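Local coordinates for protein Na Glutathione S-transferase 2 (PDB 2ON5) that probably conjugates glutathione to electrophilic compounds as a hookworm glutathione S-transferase, binding the tripeptide in a pocket formed mainly by its thioredoxin-like domain, at residues A161-G166 with P172-G177; N100-Y105 with L126-K131; M46-I51 with L61-A66. All coordinates share one frame; numbering follows the deposited sequence.

Interaction 1: A161-G166 with P172-G177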
# COMPACT_ATOMS: atom_id res chain seq x y z
N ALA A 161 16.79 -0.16 -2.58
CA ALA A 161 18.23 -0.27 -2.24
C ALA A 161 18.41 -1.05 -0.93
O ALA A 161 19.29 -1.94 -0.80
CB ALA A 161 18.87 1.14 -2.11
N GLU A 162 17.57 -0.74 0.05
CA GLU A 162 17.64 -1.44 1.36
C GLU A 162 17.32 -2.93 1.22
O GLU A 162 18.06 -3.77 1.70
CB GLU A 162 16.73 -0.77 2.41
CG GLU A 162 16.65 -1.49 3.76
CD GLU A 162 18.01 -1.79 4.39
OE1 GLU A 162 18.91 -0.91 4.38
OE2 GLU A 162 18.15 -2.89 4.93
N HIS A 163 16.23 -3.25 0.52
CA HIS A 163 15.87 -4.64 0.30
C HIS A 163 16.97 -5.39 -0.42
O HIS A 163 17.44 -6.43 0.06
CB HIS A 163 14.57 -4.77 -0.53
CG HIS A 163 14.28 -6.19 -0.90
ND1 HIS A 163 14.44 -6.68 -2.18
CD2 HIS A 163 13.93 -7.25 -0.13
CE1 HIS A 163 14.17 -7.98 -2.19
NE2 HIS A 163 13.87 -8.35 -0.95
N THR A 164 17.35 -4.90 -1.61
CA THR A 164 18.28 -5.69 -2.42
C THR A 164 19.63 -5.88 -1.74
O THR A 164 20.18 -7.00 -1.73
CB THR A 164 18.47 -5.13 -3.84
OG1 THR A 164 19.10 -3.84 -3.79
CG2 THR A 164 17.14 -5.03 -4.58
N SER A 165 20.14 -4.81 -1.13
CA SER A 165 21.44 -4.87 -0.45
C SER A 165 21.38 -5.81 0.75
O SER A 165 22.34 -6.55 1.04
CB SER A 165 21.91 -3.47 -0.03
OG SER A 165 21.10 -2.95 1.02
N GLY A 166 20.25 -5.77 1.44
CA GLY A 166 20.00 -6.62 2.61
C GLY A 166 20.02 -8.10 2.26
O GLY A 166 20.69 -8.88 2.94
N PRO A 172 24.21 -13.11 -2.59
CA PRO A 172 24.65 -12.12 -3.61
C PRO A 172 24.15 -12.35 -5.03
O PRO A 172 24.17 -11.41 -5.84
CB PRO A 172 26.18 -12.21 -3.56
CG PRO A 172 26.48 -13.46 -2.88
CD PRO A 172 25.37 -13.68 -1.89
N SER A 173 23.68 -13.56 -5.32
CA SER A 173 23.18 -13.86 -6.65
C SER A 173 21.83 -13.22 -6.94
O SER A 173 21.31 -13.32 -8.05
CB SER A 173 23.11 -15.37 -6.89
OG SER A 173 22.06 -15.96 -6.13
N ILE A 174 21.25 -12.55 -5.95
CA ILE A 174 19.99 -11.83 -6.21
C ILE A 174 20.17 -10.85 -7.39
O ILE A 174 19.23 -10.60 -8.15
CB ILE A 174 19.46 -11.10 -4.94
CG1 ILE A 174 18.04 -10.56 -5.21
CG2 ILE A 174 20.46 -10.03 -4.45
CD1 ILE A 174 17.46 -9.75 -4.06
N TYR A 175 21.38 -10.33 -7.55
CA TYR A 175 21.62 -9.35 -8.62
C TYR A 175 21.91 -9.95 -10.01
O TYR A 175 21.98 -9.22 -10.99
CB TYR A 175 22.74 -8.40 -8.23
CG TYR A 175 22.42 -7.44 -7.09
CD1 TYR A 175 23.22 -7.43 -5.96
CD2 TYR A 175 21.36 -6.53 -7.16
CE1 TYR A 175 22.97 -6.55 -4.90
CE2 TYR A 175 21.10 -5.64 -6.11
CZ TYR A 175 21.91 -5.66 -4.99
OH TYR A 175 21.71 -4.78 -3.93
N ASP A 176 22.09 -11.27 -10.09
CA ASP A 176 22.35 -11.95 -11.37
C ASP A 176 21.28 -11.59 -12.38
O ASP A 176 20.07 -11.75 -12.13
CB ASP A 176 22.33 -13.48 -11.19
CG ASP A 176 23.57 -14.02 -10.49
OD1 ASP A 176 24.44 -13.24 -10.02
OD2 ASP A 176 23.64 -15.26 -10.39
N GLY A 177 21.73 -11.10 -13.53
CA GLY A 177 20.85 -10.70 -14.64
C GLY A 177 20.35 -9.26 -14.52
O GLY A 177 19.61 -8.77 -15.39

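Interaction 2: N100-Y105 with L126-K131. With EDO (1,2-ethanediol), chain I; EDO (1,2-ethanediol), chain L.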
# COMPACT_ATOMS: atom_id res chain seq x y z
N ASN A 100 5.09 -8.89 -0.37
CA ASN A 100 4.04 -9.80 -0.00
C ASN A 100 4.28 -11.19 -0.62
O ASN A 100 4.13 -12.22 0.07
CB ASN A 100 2.68 -9.26 -0.41
CG ASN A 100 1.55 -10.13 0.07
OD1 ASN A 100 1.29 -10.22 1.28
ND2 ASN A 100 0.88 -10.82 -0.86
N GLU A 101 4.67 -11.20 -1.89
CA GLU A 101 5.02 -12.43 -2.59
C GLU A 101 6.12 -13.22 -1.88
O GLU A 101 6.02 -14.44 -1.76
CB GLU A 101 5.42 -12.11 -4.03
CG GLU A 101 5.67 -13.33 -4.90
CD GLU A 101 5.67 -13.00 -6.40
OE1 GLU A 101 5.78 -13.94 -7.21
OE2 GLU A 101 5.56 -11.80 -6.77
N ILE A 102 7.15 -12.53 -1.41
CA ILE A 102 8.29 -13.21 -0.74
C ILE A 102 8.19 -13.28 0.80
O ILE A 102 9.17 -13.69 1.48
CB ILE A 102 9.65 -12.62 -1.20
CG1 ILE A 102 9.79 -11.15 -0.75
CG2 ILE A 102 9.81 -12.78 -2.74
CD1 ILE A 102 11.23 -10.63 -0.73
N ARG A 103 7.03 -12.92 1.35
CA ARG A 103 6.81 -12.98 2.81
C ARG A 103 7.26 -14.29 3.52
O ARG A 103 7.86 -14.22 4.59
CB ARG A 103 5.36 -12.66 3.19
CG ARG A 103 5.16 -12.61 4.71
CD ARG A 103 3.68 -12.45 5.15
NE ARG A 103 2.88 -11.61 4.25
CZ ARG A 103 2.84 -10.28 4.26
NH1 ARG A 103 3.59 -9.57 5.10
NH2 ARG A 103 2.04 -9.64 3.40
N PRO A 104 6.97 -15.46 2.92
CA PRO A 104 7.46 -16.72 3.53
C PRO A 104 8.98 -16.76 3.72
O PRO A 104 9.46 -17.30 4.74
CB PRO A 104 7.00 -17.80 2.52
CG PRO A 104 5.82 -17.19 1.86
CD PRO A 104 6.16 -15.73 1.71
N TYR A 105 9.72 -16.20 2.76
CA TYR A 105 11.17 -16.11 2.88
C TYR A 105 11.59 -15.15 4.01
O TYR A 105 12.45 -15.46 4.85
CB TYR A 105 11.79 -15.69 1.51
CG TYR A 105 13.24 -15.33 1.62
CD1 TYR A 105 14.22 -16.32 1.53
CD2 TYR A 105 13.64 -14.01 1.85
CE1 TYR A 105 15.57 -16.01 1.67
CE2 TYR A 105 14.99 -13.68 1.99
CZ TYR A 105 15.96 -14.70 1.89
OH TYR A 105 17.29 -14.42 2.03
N LEU A 126 13.94 -15.79 -6.10
CA LEU A 126 14.53 -15.60 -7.43
C LEU A 126 13.49 -15.36 -8.51
O LEU A 126 13.61 -14.41 -9.27
CB LEU A 126 15.49 -16.74 -7.82
CG LEU A 126 16.86 -16.74 -7.12
CD1 LEU A 126 17.68 -17.93 -7.61
CD2 LEU A 126 17.62 -15.43 -7.34
N PRO A 127 12.44 -16.23 -8.60
CA PRO A 127 11.41 -16.00 -9.62
C PRO A 127 10.59 -14.73 -9.41
O PRO A 127 10.20 -14.09 -10.39
CB PRO A 127 10.52 -17.23 -9.48
CG PRO A 127 11.35 -18.24 -8.77
CD PRO A 127 12.16 -17.46 -7.83
N ALA A 128 10.34 -14.38 -8.14
CA ALA A 128 9.60 -13.16 -7.80
C ALA A 128 10.40 -11.92 -8.18
O ALA A 128 9.83 -10.92 -8.68
CB ALA A 128 9.23 -13.13 -6.30
N ARG A 129 11.71 -11.97 -7.98
CA ARG A 129 12.53 -10.80 -8.25
C ARG A 129 12.78 -10.66 -9.76
O ARG A 129 13.01 -9.57 -10.26
CB ARG A 129 13.84 -10.77 -7.42
CG ARG A 129 14.93 -11.77 -7.85
CD ARG A 129 15.67 -11.27 -9.09
NE ARG A 129 16.97 -11.91 -9.37
CZ ARG A 129 17.11 -13.06 -10.02
NH1 ARG A 129 16.03 -13.75 -10.38
NH2 ARG A 129 18.33 -13.54 -10.28
N GLU A 130 12.74 -11.78 -10.50
CA GLU A 130 12.85 -11.71 -11.97
C GLU A 130 11.76 -10.80 -12.57
O GLU A 130 12.04 -9.96 -13.46
CB GLU A 130 12.79 -13.12 -12.59
CG GLU A 130 12.68 -13.14 -14.12
CD GLU A 130 14.01 -12.88 -14.82
OE1 GLU A 130 15.07 -13.17 -14.23
OE2 GLU A 130 14.00 -12.38 -15.97
N LYS A 131 10.52 -10.98 -12.09
CA LYS A 131 9.38 -10.15 -12.52
C LYS A 131 9.56 -8.74 -11.99
O LYS A 131 9.48 -7.78 -12.74
CB LYS A 131 8.05 -10.69 -11.99
CG LYS A 131 7.56 -12.01 -12.63
CD LYS A 131 6.29 -12.57 -11.94
CE LYS A 131 6.60 -13.06 -10.52
NZ LYS A 131 5.36 -13.44 -9.76
C1 EDO I . 16.62 -16.35 -12.07
O1 EDO I . 15.99 -15.27 -12.80
C2 EDO I . 18.10 -16.46 -12.43
O2 EDO I . 18.95 -15.97 -11.37
C1 EDO L . 19.05 -11.58 4.01
O1 EDO L . 17.74 -12.15 3.82
C2 EDO L . 19.29 -11.00 5.40
O2 EDO L . 18.16 -10.26 5.93
O HOH W 1 7.36 -10.01 -8.26

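Interaction 3: M46-I51 with L61-A66. With GSH (glutathione), chain V; EDO (1,2-ethanediol), chain O.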
# COMPACT_ATOMS: atom_id res chain seq x y z
N MET A 46 -0.95 -0.02 19.99
CA MET A 46 -0.78 0.37 18.60
C MET A 46 -2.12 0.37 17.86
O MET A 46 -2.96 -0.50 18.12
CB MET A 46 0.20 -0.58 17.89
CG MET A 46 1.60 -0.68 18.59
SD MET A 46 2.29 0.90 19.13
CE MET A 46 3.74 0.33 20.03
N PRO A 47 -2.32 1.34 16.95
CA PRO A 47 -3.60 1.55 16.24
C PRO A 47 -4.17 0.27 15.60
O PRO A 47 -5.37 0.05 15.66
CB PRO A 47 -3.22 2.56 15.14
CG PRO A 47 -2.17 3.39 15.79
CD PRO A 47 -1.31 2.34 16.53
N PHE A 48 -3.30 -0.53 15.00
CA PHE A 48 -3.71 -1.79 14.41
C PHE A 48 -3.04 -3.01 15.01
O PHE A 48 -2.91 -4.05 14.35
CB PHE A 48 -3.48 -1.78 12.91
CG PHE A 48 -4.08 -0.59 12.22
CD1 PHE A 48 -3.27 0.35 11.60
CD2 PHE A 48 -5.47 -0.41 12.21
CE1 PHE A 48 -3.85 1.48 10.95
CE2 PHE A 48 -6.04 0.70 11.58
CZ PHE A 48 -5.22 1.65 10.95
N GLY A 49 -2.60 -2.86 16.26
CA GLY A 49 -1.94 -3.96 16.99
C GLY A 49 -0.66 -4.43 16.32
O GLY A 49 -0.20 -5.56 16.55
N GLN A 50 -0.05 -3.54 15.53
CA GLN A 50 1.16 -3.87 14.76
C GLN A 50 2.18 -2.73 14.77
O GLN A 50 1.87 -1.61 15.20
CB GLN A 50 0.81 -4.25 13.32
CG GLN A 50 0.17 -5.65 13.22
CD GLN A 50 0.38 -6.30 11.87
OE1 GLN A 50 -0.19 -5.89 10.87
NE2 GLN A 50 1.19 -7.35 11.85
N ILE A 51 3.39 -3.06 14.31
CA ILE A 51 4.51 -2.12 14.14
C ILE A 51 5.09 -2.22 12.70
O ILE A 51 4.98 -3.28 12.09
CB ILE A 51 5.61 -2.34 15.24
CG1 ILE A 51 5.96 -3.84 15.41
CG2 ILE A 51 5.17 -1.73 16.58
CD1 ILE A 51 7.00 -4.10 16.47
N LEU A 61 0.95 7.38 14.27
CA LEU A 61 0.69 7.05 12.87
C LEU A 61 1.25 5.66 12.63
O LEU A 61 2.47 5.47 12.76
CB LEU A 61 1.38 8.05 11.96
CG LEU A 61 1.27 7.82 10.46
CD1 LEU A 61 -0.23 7.86 9.98
CD2 LEU A 61 2.15 8.84 9.71
N ALA A 62 0.37 4.71 12.31
CA ALA A 62 0.76 3.36 11.94
C ALA A 62 0.95 3.18 10.40
O ALA A 62 0.74 4.11 9.62
CB ALA A 62 -0.26 2.36 12.48
N GLN A 63 1.36 1.98 10.00
CA GLN A 63 1.57 1.57 8.61
C GLN A 63 2.84 2.11 7.96
O GLN A 63 2.95 3.31 7.66
CB GLN A 63 0.31 1.79 7.73
CG GLN A 63 -0.80 0.81 8.07
CD GLN A 63 -0.55 -0.58 7.46
OE1 GLN A 63 0.44 -0.80 6.75
NE2 GLN A 63 -1.46 -1.52 7.75
N SER A 64 3.80 1.22 7.70
CA SER A 64 5.14 1.64 7.27
C SER A 64 5.15 2.59 6.06
O SER A 64 5.88 3.58 6.07
CB SER A 64 6.05 0.42 7.01
OG SER A 64 5.56 -0.34 5.91
N PHE A 65 4.34 2.31 5.03
CA PHE A 65 4.27 3.21 3.85
C PHE A 65 3.58 4.53 4.15
O PHE A 65 3.98 5.56 3.60
CB PHE A 65 3.63 2.53 2.64
CG PHE A 65 4.45 1.36 2.10
CD1 PHE A 65 4.36 0.09 2.68
CD2 PHE A 65 5.35 1.55 1.06
CE1 PHE A 65 5.14 -1.01 2.19
CE2 PHE A 65 6.12 0.48 0.55
CZ PHE A 65 6.02 -0.80 1.11
N ALA A 66 2.55 4.52 5.00
CA ALA A 66 1.92 5.78 5.40
C ALA A 66 2.94 6.65 6.14
O ALA A 66 3.05 7.86 5.93
CB ALA A 66 0.69 5.54 6.24
N1 GSH V . 1.15 -3.22 6.10
CA1 GSH V . 2.24 -3.53 7.06
C1 GSH V . 3.16 -2.32 7.21
O11 GSH V . 3.76 -2.00 6.16
O12 GSH V . 3.34 -1.65 8.27
CB1 GSH V . 1.74 -4.15 8.37
CG1 GSH V . 2.80 -4.19 9.47
CD1 GSH V . 3.15 -5.59 9.96
OE1 GSH V . 2.85 -6.76 9.22
N2 GSH V . 3.77 -5.57 11.14
CA2 GSH V . 4.67 -6.57 11.70
C2 GSH V . 4.27 -6.89 13.12
O2 GSH V . 3.58 -5.95 13.93
CB2 GSH V . 6.10 -6.04 11.66
SG2 GSH V . 7.16 -6.68 10.34
N3 GSH V . 4.57 -8.11 13.57
CA3 GSH V . 4.11 -8.56 14.87
C3 GSH V . 2.61 -8.74 15.02
O31 GSH V . 1.85 -8.69 14.02
O32 GSH V . 2.10 -8.95 16.15
C1 EDO O . 8.49 0.37 3.60
O1 EDO O . 8.19 -0.62 4.59
C2 EDO O . 8.21 1.76 4.18
O2 EDO O . 9.04 1.87 5.33

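Interaction 1: A161-G166 with P172-G177
Thr164 and Tyr175 tie helix 155-168, part of the all-helical C-terminal domain of the glutathione S-transferase fold, to the short 3-10 turn 172-175 in the loop leading to helix 179-189. Their hydroxyls meet end on: Thr164 OG1 and Tyr175 OH lie 2.8 Å apart in a hydrogen bond for which either could be the donor. The threonine side chain crosses the tyrosine at about a right angle, with Thr164 CB 3.5 Å from Tyr175 CE2, so carbon packing accompanies the polar link. A chi1 of 65° sets the threonine hydroxyl between its own backbone N and carbonyl carbon, from where OG1 also bonds to Leu160 O in the preceding helical turn. Threonine suits this place because it offers both a methine for the ring and a hydroxyl for two partners.

The phenol oxygen also comes close to the next amide, but the angle is too poor for a bond. That amide belongs to the helix: Ser165 N gives its hydrogen to Ala161 O at 3.0 Å. Ser165 OG donates to the same Ala161 O at 2.8 Å, reaching it from the opposite face of the carbonyl plane, and the serine is thereby turned back on its own helix.

Ile174 supplies the apolar half. Its CD1 ends 4.2 Å from His163 CE1, its CG2 lies 4.1 Å from Thr164 O, and that same methyl rests over one face of the Tyr175 ring near its rim. Phe133 of helix 117-143 packs on both Ile174 and Thr164, while Ala185 of helix 179-189 touches Thr164 and Tyr175. The buried threonine hydroxyl is thus satisfied from across the contact and from its own helix, and among largely apolar neighbours the hydroxyl pair probably helps fix the phenol end.

Interaction 2: N100-Y105 with L126-K131
Ala128 presses its methyl between Ile102 and Glu101, and this is where the packing is close. Ala128 CB lies 3.6 Å from Ile102 CG2 and equally 3.6 Å from Glu101 CD, the carboxylate carbon. The small residue suits the place because the backbones approach here, with the CA atoms of Glu101 and Ala128 7.0 Å apart. Tyr98 of helix 82-101 also packs on the alanine, and His163 of helix 155-168 touches the isoleucine, so this side of the contact belongs to the interior.

The contact joins two successive helices to a third within the helical domain: Ile102 leaves helical geometry after helix 82-101 and stands at the N-cap position of helix 103-110, while Ala128 rides on the long helix 117-143, which is kinked at Pro127.

Toward the solvent side the contact turns polar and is built from long side chains, that of Lys131 being exposed. Glu101 runs extended, its CG anti to the backbone N (chi1 -174°), which carries the carboxylate past the alanine methyl to Lys131. There Lys131 NZ donates to the syn lone pair of Glu101 OE1 at 2.6 Å, a salt bridge between chains that cross at about a right angle. The second carboxylate oxygen is served through water: one molecule donates both to Glu101 OE2 at 2.9 Å and to Ala128 O at 2.7 Å.

Interaction 3: M46-I51 with L61-A66
Pro47 and Ala62 bring the backbones to 6.4 Å between CA atoms, yet no hydrogen bond crosses. A type I turn runs from Met46 to Gly49, whose positive phi glycine adopts easily; the other segment leaves strand 59-62 through Gln63, also at positive phi (75°), the N-cap position of helix 64-75. Proline's fixed phi fits the turn, and its ring meets the methyl of Ala62, Pro47 CG lying 4.0 Å from Ala62 CB. Phe48 CD1 comes closer, 3.7 Å from the same carbon. These residues belong to the thioredoxin-like domain, and the loop and helix start together hold glutathione. A bend at chi2 (-78°) brings Gln63 OE1 to the ligand amine N1 at 2.6 Å, while Asp97 and Gln94 of the second subunit hold NE2, fixing the amide from both ends. The gamma-glutamyl carboxylate takes Ser64 N almost straight (170°) at O12 and Ser64 OG at O11 in a very short 2.5 Å bond; the helix dipole may help hold it. On the loop, Gln50 NE2 reaches the glycyl carboxylate O31 at 2.6 Å, and Ile51 N donates to O2 at 2.9 Å. The Phe48 ring meets Phe139 of the second subunit nearly parallel, recalling the lock-and-key dimer contact of related transferases.

How the interactions relate
Along the chain the contacts come in series: interaction 3 in the N-terminal thioredoxin-like domain, then interactions 2 and 1 in the helical domain. Interactions 1 and 2 are neighbours, their centres 12 Å apart; Arg129 NE probably bonds to Ile174 O at 2.9 Å, so helix 117-143 is tied to the loop after helix 155-168. Interaction 3 stands apart, its centre 23 Å from that of interaction 2 and 27 Å from that of interaction 1, without touching either. The segments of interactions 2 and 3 both reach the second subunit; at interaction 3 that subunit also completes the glutathione site, its Asp97 bonding to the ligand.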